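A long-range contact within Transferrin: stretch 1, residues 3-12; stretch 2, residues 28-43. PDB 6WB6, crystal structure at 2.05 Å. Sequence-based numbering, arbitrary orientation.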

# COMPACT_ATOMS: atom_id res chain seq x y z
N SER A 3 -4.77 -8.97 36.88
CA SER A 3 -4.15 -10.29 36.84
C SER A 3 -4.73 -11.18 35.74
O SER A 3 -5.02 -12.36 35.95
N SER A 4 -4.91 -10.62 34.56
CA SER A 4 -5.29 -11.41 33.40
C SER A 4 -4.14 -11.44 32.40
O SER A 4 -3.14 -10.72 32.54
N TYR A 5 -4.29 -12.31 31.40
CA TYR A 5 -3.43 -12.28 30.22
C TYR A 5 -4.03 -11.30 29.23
O TYR A 5 -5.14 -11.50 28.73
N LYS A 6 -3.30 -10.22 28.98
CA LYS A 6 -3.83 -9.12 28.19
C LYS A 6 -3.44 -9.37 26.74
O LYS A 6 -2.26 -9.51 26.42
N LEU A 7 -4.44 -9.44 25.89
CA LEU A 7 -4.23 -9.68 24.47
C LEU A 7 -4.43 -8.36 23.74
O LEU A 7 -5.51 -7.77 23.81
N CYS A 8 -3.40 -7.91 23.04
CA CYS A 8 -3.56 -6.68 22.29
C CYS A 8 -4.24 -7.00 20.97
O CYS A 8 -4.11 -8.10 20.43
N VAL A 9 -5.03 -6.05 20.49
CA VAL A 9 -5.93 -6.29 19.38
C VAL A 9 -6.11 -4.96 18.67
O VAL A 9 -6.39 -3.94 19.32
N PRO A 10 -5.91 -4.89 17.36
CA PRO A 10 -6.29 -3.67 16.64
C PRO A 10 -7.68 -3.21 17.04
O PRO A 10 -8.61 -4.01 17.12
N ALA A 11 -7.79 -1.90 17.31
CA ALA A 11 -9.04 -1.30 17.77
C ALA A 11 -10.24 -1.73 16.93
O ALA A 11 -11.32 -1.99 17.46
N ALA A 12 -10.07 -1.81 15.61
CA ALA A 12 -11.17 -2.18 14.75
C ALA A 12 -11.78 -3.54 15.11
O ALA A 12 -12.93 -3.81 14.76
N LYS A 28 -9.79 -21.83 32.32
CA LYS A 28 -10.47 -20.73 32.97
C LYS A 28 -9.59 -19.49 33.05
O LYS A 28 -10.00 -18.49 33.64
N VAL A 29 -8.40 -19.55 32.45
CA VAL A 29 -7.57 -18.37 32.22
C VAL A 29 -8.47 -17.20 31.84
O VAL A 29 -9.33 -17.32 30.96
N ALA A 30 -8.30 -16.06 32.52
CA ALA A 30 -8.95 -14.82 32.14
C ALA A 30 -8.10 -14.08 31.11
O ALA A 30 -6.95 -13.73 31.40
N LEU A 31 -8.65 -13.85 29.92
CA LEU A 31 -8.04 -12.98 28.93
C LEU A 31 -8.76 -11.65 28.90
O LEU A 31 -9.98 -11.59 29.08
N GLU A 32 -8.02 -10.58 28.65
CA GLU A 32 -8.63 -9.28 28.41
C GLU A 32 -8.15 -8.74 27.08
O GLU A 32 -7.01 -8.96 26.67
N CYS A 33 -9.03 -8.00 26.44
CA CYS A 33 -8.74 -7.33 25.19
C CYS A 33 -8.19 -5.94 25.50
O CYS A 33 -8.82 -5.17 26.23
N VAL A 34 -7.00 -5.64 24.99
CA VAL A 34 -6.41 -4.30 25.05
C VAL A 34 -6.39 -3.75 23.62
O VAL A 34 -5.69 -4.32 22.77
N PRO A 35 -7.13 -2.69 23.31
CA PRO A 35 -7.08 -2.17 21.94
C PRO A 35 -5.77 -1.46 21.67
O PRO A 35 -5.17 -0.85 22.55
N ALA A 36 -5.33 -1.54 20.41
CA ALA A 36 -4.26 -0.70 19.94
C ALA A 36 -4.64 -0.13 18.58
O ALA A 36 -5.66 -0.51 17.99
N ARG A 37 -3.84 0.84 18.14
CA ARG A 37 -4.04 1.43 16.82
C ARG A 37 -3.86 0.39 15.73
O ARG A 37 -4.56 0.41 14.70
N ASP A 38 -2.92 -0.52 15.93
CA ASP A 38 -2.61 -1.57 14.98
C ASP A 38 -1.59 -2.48 15.63
O ASP A 38 -1.11 -2.19 16.74
N ARG A 39 -1.21 -3.54 14.92
CA ARG A 39 -0.25 -4.48 15.47
C ARG A 39 1.07 -3.79 15.83
O ARG A 39 1.71 -4.14 16.83
N VAL A 40 1.54 -2.85 15.00
CA VAL A 40 2.80 -2.19 15.32
C VAL A 40 2.72 -1.55 16.71
O VAL A 40 3.58 -1.79 17.57
N GLU A 41 1.67 -0.77 16.96
CA GLU A 41 1.48 -0.24 18.31
C GLU A 41 1.38 -1.35 19.35
O GLU A 41 1.89 -1.20 20.47
N CYS A 42 0.71 -2.47 19.02
CA CYS A 42 0.54 -3.55 19.99
C CYS A 42 1.87 -4.00 20.56
O CYS A 42 1.99 -4.25 21.76
N LEU A 43 2.90 -4.11 19.70
CA LEU A 43 4.20 -4.54 20.19
C LEU A 43 4.74 -3.58 21.24
O LEU A 43 5.35 -4.01 22.23

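The contact is a parallel strand pair, residues 5-10 beside 31-36, closed by a disulfide to the helix that follows, and its first rule is that the backbone sets the register. Seven N-H···O hydrogen bonds alternate along the pair, from Tyr5 N to Ala30 O (3.0 Å) to Ala11 N to Ala36 O (2.6 Å). Between them the straightest is Val34 N to Leu7 O, 2.9 Å at 177°. Tyr5, Leu7 and Val9 each use both N and O toward stretch 2, and Ala11 adds its N. Residues bridged in parallel register, such as Tyr5 with Leu31 and Lys6 with Glu32, send their side chains to the same face.

The covalent element lies on the face of Lys6, Cys8, Glu32 and Val34. Cys8, with chi1 t, and Cys42, with chi1 m, join SG to SG at 2.1 Å with chi3 of -76°. The bond fastens the buried part of the first strand to the helix, which runs at 154° to it. Ala36 fits beside the bridge, its CB 3.3 Å from Cys8 SG. At the start of that helix Asp38, chi1 p, turns away from stretch 1 and caps locally: Glu41 N donates to Asp38 OD1 at 2.9 Å.

The apolar contacts fall largely on the other face, that of Tyr5, Leu7, Val9, Leu31, Cys33 and Pro35. Tyr5, chi1 m, presents its ring edge to Val29, chi1 t, with a tight 3.1 Å between Tyr5 CD2 and Val29 CG1. The end of Leu31, in the m,t rotamer, comes nearer to stretch 1 than its CA-to-CB direction suggests, with CD2 3.8 Å from Tyr5 CB. Val9, chi1 p, meets Cys33 more loosely, CG1 to CB 4.3 Å; Cys33 itself is covalently bonded to a group elsewhere in the structure. Back on the disulfide's face, Val34, chi1 t, places CG2 3.7 Å from Lys6 CB, so the lysine contributes its aliphatic base to the packing.

Polar side chains gather at the more open end of that same face. Glu32 holds an unusual chi1 of -1°, off any well, and its end comes nearer stretch 1 than its CA-to-CB direction suggests. Its CD lies 3.6 Å from Lys6 CG, and its OE2 3.1 Å from Ser4 CB. Lys6 NZ remains 4.4 Å from Glu32 OE2, opposite charges near each other but beyond a salt bridge. The lysine folds back through chi3 and chi4, both m, and NZ makes a weak hydrogen bond to Ser4 O at 3.1 Å. Seven backbone hydrogen bonds and the Cys8-Cys42 disulfide link the stretches, and the remaining side chains pack on the faces around them.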

# COMPACT_ATOMS: atom_id res chain seq x y z
CB SER A 3 -4.31 -11.02 38.18
OG SER A 3 -5.40 -11.92 38.14
CB SER A 4 -6.55 -10.83 32.75
OG SER A 4 -7.63 -10.78 33.66
CB TYR A 5 -3.29 -13.66 29.59
CG TYR A 5 -2.56 -14.68 30.42
CD1 TYR A 5 -1.17 -14.73 30.46
CD2 TYR A 5 -3.26 -15.63 31.11
CE1 TYR A 5 -0.51 -15.70 31.20
CE2 TYR A 5 -2.62 -16.60 31.86
CZ TYR A 5 -1.25 -16.64 31.90
OH TYR A 5 -0.63 -17.62 32.64
CB LYS A 6 -3.30 -7.79 28.72
CG LYS A 6 -4.03 -7.34 29.99
CD LYS A 6 -3.34 -6.14 30.69
CE LYS A 6 -2.10 -6.60 31.44
NZ LYS A 6 -2.31 -7.79 32.36
CB LEU A 7 -5.21 -10.70 23.91
CG LEU A 7 -5.23 -10.80 22.38
CD1 LEU A 7 -3.85 -11.17 21.86
CD2 LEU A 7 -6.25 -11.84 21.92
CB CYS A 8 -2.22 -5.99 22.07
SG CYS A 8 -2.39 -4.39 21.34
CB VAL A 9 -7.26 -6.88 19.87
CG1 VAL A 9 -7.91 -5.97 20.89
CG2 VAL A 9 -8.20 -7.11 18.74
CB PRO A 10 -6.21 -4.09 15.17
CG PRO A 10 -5.09 -5.10 15.18
CD PRO A 10 -5.23 -5.85 16.49
CB ALA A 11 -8.89 0.23 17.75
CB ALA A 12 -10.69 -2.19 13.29
CB LYS A 28 -10.94 -21.15 34.38
CG LYS A 28 -11.77 -22.46 34.38
CD LYS A 28 -13.00 -22.38 33.44
CE LYS A 28 -13.78 -23.71 33.40
NZ LYS A 28 -14.76 -23.75 32.30
CB VAL A 29 -6.52 -18.67 31.13
CG1 VAL A 29 -5.70 -17.45 30.85
CG2 VAL A 29 -5.59 -19.82 31.56
CB ALA A 30 -9.18 -13.92 33.36
CB LEU A 31 -8.10 -13.60 27.54
CG LEU A 31 -7.23 -14.81 27.21
CD1 LEU A 31 -7.91 -15.49 26.08
CD2 LEU A 31 -5.84 -14.39 26.85
CB GLU A 32 -8.34 -8.23 29.48
CG GLU A 32 -7.48 -8.66 30.61
CD GLU A 32 -7.26 -7.52 31.62
OE1 GLU A 32 -7.60 -6.36 31.29
OE2 GLU A 32 -6.73 -7.77 32.72
CB CYS A 33 -10.03 -7.27 24.37
SG CYS A 33 -10.78 -8.94 24.07
CB VAL A 34 -5.00 -4.31 25.64
CG1 VAL A 34 -4.45 -2.87 25.81
CG2 VAL A 34 -4.98 -5.07 26.94
CB PRO A 35 -8.26 -1.18 21.89
CG PRO A 35 -8.40 -0.72 23.32
CD PRO A 35 -8.07 -1.93 24.15
CB ALA A 36 -2.91 -1.44 19.85
CB ARG A 37 -3.05 2.59 16.63
CG ARG A 37 -2.89 3.06 15.17
CD ARG A 37 -1.67 3.98 14.99
NE ARG A 37 -0.48 3.19 14.73
CZ ARG A 37 0.58 3.10 15.53
NH1 ARG A 37 0.64 3.80 16.65
NH2 ARG A 37 1.59 2.33 15.17
CB ASP A 38 -2.08 -0.97 13.68
CG ASP A 38 -0.96 0.08 13.92
OD1 ASP A 38 -0.01 -0.17 14.72
OD2 ASP A 38 -1.04 1.15 13.31
CB ARG A 39 -0.02 -5.61 14.49
CG ARG A 39 0.62 -6.80 15.12
CD ARG A 39 0.73 -7.97 14.17
NE ARG A 39 -0.51 -8.74 14.09
CZ ARG A 39 -0.72 -9.71 13.21
NH1 ARG A 39 0.21 -10.04 12.31
NH2 ARG A 39 -1.88 -10.34 13.21
CB VAL A 40 3.18 -1.16 14.24
CG1 VAL A 40 4.43 -0.36 14.66
CG2 VAL A 40 3.49 -1.87 12.97
CB GLU A 41 0.23 0.63 18.39
CG GLU A 41 0.08 1.23 19.79
CD GLU A 41 -0.89 2.38 19.89
OE1 GLU A 41 -0.42 3.49 20.26
OE2 GLU A 41 -2.09 2.19 19.59
CB CYS A 42 -0.17 -4.76 19.36
SG CYS A 42 -1.95 -4.64 19.33
CB LEU A 43 5.19 -4.69 19.02
CG LEU A 43 4.76 -5.73 17.97
CD1 LEU A 43 5.61 -5.62 16.71
CD2 LEU A 43 4.77 -7.18 18.52